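Local coordinates for tryptophan--tRNA ligase (Campylobacter jejuni subsp. jejuni, PDB 3TZL), which probably catalyses the ATP-dependent attachment of tryptophan to its cognate tRNA, as a homodimeric class I aminoacyl-tRNA synthetase, at residues 57-60 and 61-64; 291-294 and 295-299. All coordinates share one frame; numbering follows the deposited sequence.

Contact 1 (57-60 and 61-64); sequences KQNS and LKAA
The carbonyls of K57, Q58, N59 and S60 accept, in that order, the amide hydrogens of L61, K62, A63 and A64, four successive i to i+4 bonds of one continuous alpha-helix. The tightest two are 2.8 Å, from K62 N to Q58 O and from A63 N to N59 O, but they differ in shape: the first is almost straight, with an N-H...O angle of 174°, the second bent to 152°.

The same carbonyls also serve as a floor for the side chains one turn on. L61 rests its CG 3.6 Å from K57 O, and K62 lays its CG 3.2 Å from Q58 O. Both chains leave beside their own backbone N, anti to the carbonyl carbon (chi1 of K62 -62°), a choice that tilts them back toward the preceding turn.

Two side-chain pairs follow from this. N59 and K62 run side by side in the same direction, and because K62 bends in its outer half, its CE comes 3.7 Å from N59 OD1, with NZ slightly farther off; the carboxamide oxygen thus lies alongside the end of the lysine chain. Q58, folded at its second torsion, presents NE2 to the methyl CD1 of L61 at 3.7 Å, a polar-to-apolar touch. S60 turns OG back to make a weak hydrogen bond with L56 O.

The division of labour is that of an amphipathic helix. L61, A63 and A64 pack against the protein, L61 and A64 on helix 291-320, whereas Q58, N59 and K62 carry the polar side; a phosphate ion, probably from the crystallisation liquor, lies about 4 Å from the N59 side chain between nearest atoms. The A63 methyl is about 4 Å from the side chain of P12, a predicted ATP-binding residue of the 'HIGH' region in this class I synthetase.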
loop_
_atom_site.group_PDB
_atom_site.type_symbol
_atom_site.label_atom_id
_atom_site.label_comp_id
_atom_site.label_asym_id
_atom_site.label_seq_id
_atom_site.Cartn_x
_atom_site.Cartn_y
_atom_site.Cartn_z
ATOM N N LYS B 57 0.923 9.811 -16.781
ATOM C CA LYS B 57 -0.093 10.843 -16.608
ATOM C C LYS B 57 -0.910 10.990 -17.890
ATOM O O LYS B 57 -2.123 11.100 -17.841
ATOM C CB LYS B 57 0.549 12.177 -16.208
ATOM C CG LYS B 57 -0.437 13.267 -15.786
ATOM C CD LYS B 57 0.294 14.498 -15.210
ATOM C CE LYS B 57 -0.666 15.421 -14.456
ATOM N NZ LYS B 57 0.007 16.286 -13.422
ATOM N N GLN B 58 -0.238 10.966 -19.034
ATOM C CA GLN B 58 -0.920 11.108 -20.314
ATOM C C GLN B 58 -1.775 9.903 -20.655
ATOM O O GLN B 58 -2.887 10.049 -21.156
ATOM C CB GLN B 58 0.078 11.379 -21.454
ATOM C CG GLN B 58 0.444 12.848 -21.631
ATOM C CD GLN B 58 -0.767 13.771 -21.564
ATOM O OE1 GLN B 58 -1.676 13.698 -22.402
ATOM N NE2 GLN B 58 -0.792 14.634 -20.550
ATOM N N ASN B 59 -1.247 8.705 -20.414
ATOM C CA ASN B 59 -2.038 7.507 -20.637
ATOM C C ASN B 59 -3.349 7.542 -19.864
ATOM O O ASN B 59 -4.374 7.095 -20.367
ATOM C CB ASN B 59 -1.248 6.245 -20.280
ATOM C CG ASN B 59 -0.211 5.911 -21.323
ATOM O OD1 ASN B 59 -0.087 6.619 -22.327
ATOM N ND2 ASN B 59 0.555 4.848 -21.087
ATOM N N SER B 60 -3.319 8.078 -18.647
ATOM C CA SER B 60 -4.534 8.120 -17.835
ATOM C C SER B 60 -5.557 9.072 -18.438
ATOM O O SER B 60 -6.749 8.736 -18.527
ATOM C CB SER B 60 -4.216 8.536 -16.395
ATOM O OG SER B 60 -3.492 7.507 -15.738
ATOM N N LEU B 61 -5.099 10.268 -18.828
ATOM C CA LEU B 61 -5.978 11.248 -19.454
ATOM C C LEU B 61 -6.552 10.651 -20.754
ATOM O O LEU B 61 -7.766 10.690 -20.972
ATOM C CB LEU B 61 -5.227 12.553 -19.740
ATOM C CG LEU B 61 -4.771 13.410 -18.557
ATOM C CD1 LEU B 61 -4.190 14.728 -19.041
ATOM C CD2 LEU B 61 -5.917 13.664 -17.566
ATOM N N LYS B 62 -5.691 10.070 -21.597
ATOM C CA LYS B 62 -6.159 9.458 -22.852
ATOM C C LYS B 62 -7.147 8.333 -22.629
ATOM O O LYS B 62 -8.127 8.206 -23.351
ATOM C CB LYS B 62 -4.993 8.958 -23.700
ATOM C CG LYS B 62 -4.043 10.057 -24.130
ATOM C CD LYS B 62 -3.062 9.596 -25.211
ATOM C CE LYS B 62 -2.242 8.369 -24.806
ATOM N NZ LYS B 62 -2.517 7.170 -25.674
ATOM N N ALA B 63 -6.886 7.507 -21.624
ATOM C CA ALA B 63 -7.792 6.396 -21.357
ATOM C C ALA B 63 -9.166 6.909 -20.924
ATOM O O ALA B 63 -10.187 6.416 -21.383
ATOM C CB ALA B 63 -7.221 5.453 -20.328
ATOM N N ALA B 64 -9.187 7.898 -20.033
ATOM C CA ALA B 64 -10.445 8.430 -19.540
ATOM C C ALA B 64 -11.193 9.066 -20.712
ATOM O O ALA B 64 -12.369 8.776 -20.921
ATOM C CB ALA B 64 -10.202 9.446 -18.426
#

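Contact 2 (291-294 and 295-299); sequences PSHL and KEILD
I297 and H293 meet one helical turn apart in a CH-pi contact. The methyl CD1 of I297 sits over one face of the imidazole, 4.0 Å from its centroid and 19° off the ring normal, displaced toward the rim so that NE2 is the nearest ring atom. H293 carries its ring anti to the backbone N (chi1 -169°), while the CG1 branch of I297 leans back beside its own N and brings the methyl up to it.

Polar groups come to the ring's edge. In one of its two modelled conformers E296 reaches back with an extended chain and sets OE1 near the ring plane, a loose approach 4.1 Å from CD2, the carboxylate turned almost perpendicular to the imidazole. The firm polar hold on H293 comes from elsewhere: ND1 is hydrogen-bonded to E286 OE2 of helix 278-289, which helps hold the ring's orientation, and the carboxylate of E286 could favour a protonated imidazole. On another side of the helix K295, bent in its outer half, forms a weak salt bridge from NZ to D299 OD2 at 3.4 Å.

Main-chain bonding is regular alpha-helical, near the N-terminal end of the long C-terminal helix 291-320. K295, E296, I297 and L298 donate to the carbonyls of P291, S292, H293 and L294, the shortest bond being L298 N to L294 O at 2.9 Å and the longest I297 N to H293 O at 3.2 Å.

Apolar contact is made by L294 and L298, whose side chains slant across one another with CG of L294 4.0 Å from CD1 of L298. L294 continues onto L68 of helix 53-70, and I297 joins it there while also touching L287.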
loop_
_atom_site.group_PDB
_atom_site.type_symbol
_atom_site.label_atom_id
_atom_site.label_comp_id
_atom_site.label_asym_id
_atom_site.label_seq_id
_atom_site.Cartn_x
_atom_site.Cartn_y
_atom_site.Cartn_z
ATOM N N PRO B 291 -8.584 20.445 -20.652
ATOM C CA PRO B 291 -8.401 19.524 -19.528
ATOM C C PRO B 291 -9.451 19.703 -18.434
ATOM O O PRO B 291 -9.814 18.721 -17.783
ATOM C CB PRO B 291 -7.027 19.916 -18.971
ATOM C CG PRO B 291 -6.342 20.648 -20.084
ATOM C CD PRO B 291 -7.418 21.326 -20.845
ATOM N N SER B 292 -9.929 20.931 -18.235
ATOM C CA SER B 292 -10.864 21.209 -17.142
ATOM C C SER B 292 -12.160 20.404 -17.277
ATOM O O SER B 292 -12.754 20.009 -16.273
ATOM C CB SER B 292 -11.167 22.715 -17.017
ATOM O OG SER B 292 -12.134 23.152 -17.964
ATOM N N HIS B 293 -12.588 20.144 -18.510
ATOM C CA HIS B 293 -13.829 19.403 -18.693
ATOM C C HIS B 293 -13.667 17.938 -18.275
ATOM O O HIS B 293 -14.552 17.366 -17.640
ATOM C CB HIS B 293 -14.345 19.494 -20.126
ATOM C CG HIS B 293 -15.739 18.971 -20.292
ATOM N ND1 HIS B 293 -16.218 18.485 -21.492
ATOM C CD2 HIS B 293 -16.762 18.862 -19.408
ATOM C CE1 HIS B 293 -17.472 18.097 -21.341
ATOM N NE2 HIS B 293 -17.826 18.315 -20.086
ATOM N N LEU B 294 -12.534 17.342 -18.619
ATOM C CA LEU B 294 -12.285 15.954 -18.252
ATOM C C LEU B 294 -12.153 15.855 -16.733
ATOM O O LEU B 294 -12.703 14.953 -16.119
ATOM C CB LEU B 294 -11.045 15.415 -18.967
ATOM C CG LEU B 294 -10.670 13.951 -18.740
ATOM C CD1 LEU B 294 -11.794 13.008 -19.177
ATOM C CD2 LEU B 294 -9.364 13.608 -19.468
ATOM N N LYS B 295 -11.452 16.811 -16.134
ATOM C CA LYS B 295 -11.293 16.864 -14.683
ATOM C C LYS B 295 -12.642 16.942 -13.947
ATOM O O LYS B 295 -12.849 16.235 -12.959
ATOM C CB LYS B 295 -10.401 18.047 -14.306
ATOM C CG LYS B 295 -9.981 18.095 -12.855
ATOM C CD LYS B 295 -8.935 19.178 -12.636
ATOM C CE LYS B 295 -9.571 20.459 -12.122
ATOM N NZ LYS B 295 -10.045 20.302 -10.710
ATOM N N GLU B 296 -13.539 17.795 -14.436
ATOM C CA GLU B 296 -14.877 17.937 -13.860
ATOM C C GLU B 296 -15.624 16.597 -13.856
ATOM O O GLU B 296 -16.291 16.246 -12.879
ATOM C CB GLU B 296 -15.693 19.021 -14.604
ATOM C CG GLU B 296 -15.252 20.479 -14.323
ATOM C CD GLU B 296 -16.074 21.555 -15.067
ATOM O OE1 GLU B 296 -16.770 21.239 -16.062
ATOM O OE2 GLU B 296 -16.015 22.737 -14.655
ATOM N N ILE B 297 -15.490 15.845 -14.948
ATOM C CA ILE B 297 -16.142 14.563 -15.085
ATOM C C ILE B 297 -15.506 13.500 -14.176
ATOM O O ILE B 297 -16.211 12.761 -13.494
ATOM C CB ILE B 297 -16.104 14.104 -16.551
ATOM C CG1 ILE B 297 -16.964 15.044 -17.414
ATOM C CG2 ILE B 297 -16.569 12.663 -16.662
ATOM C CD1 ILE B 297 -16.713 14.883 -18.912
ATOM N N LEU B 298 -14.178 13.433 -14.168
ATOM C CA LEU B 298 -13.476 12.520 -13.276
ATOM C C LEU B 298 -13.717 12.874 -11.805
ATOM O O LEU B 298 -13.816 11.985 -10.970
ATOM C CB LEU B 298 -11.976 12.505 -13.587
ATOM C CG LEU B 298 -11.684 11.827 -14.927
ATOM C CD1 LEU B 298 -10.195 11.895 -15.289
ATOM C CD2 LEU B 298 -12.186 10.390 -14.883
ATOM N N ASP B 299 -13.811 14.167 -11.497
ATOM C CA ASP B 299 -14.037 14.598 -10.116
ATOM C C ASP B 299 -15.406 14.168 -9.637
ATOM O O ASP B 299 -15.557 13.714 -8.523
ATOM C CB ASP B 299 -13.878 16.107 -9.967
ATOM C CG ASP B 299 -12.427 16.521 -9.865
ATOM O OD1 ASP B 299 -11.593 15.647 -9.540
ATOM O OD2 ASP B 299 -12.119 17.711 -10.107
#

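In the fold
Contact 1 comes first along the chain, on helix 53-70, and contact 2 far later, near the N-terminal end of helix 291-320; their centres lie about 12 Å apart, on the same side of the chain's centre. The two helices touch directly: A64 CB is 4.0 Å from L294 CD1 and likewise 4.0 Å from L298 CD1, and L294 CD2 rests 3.7 Å from L61 O. The small A64 lies against the two leucines. Helix 53-70 thus touches both P12, a predicted ATP-binding residue, and the C-terminal helix, an example of short-range helical order on two distant segments assembling a tertiary interface.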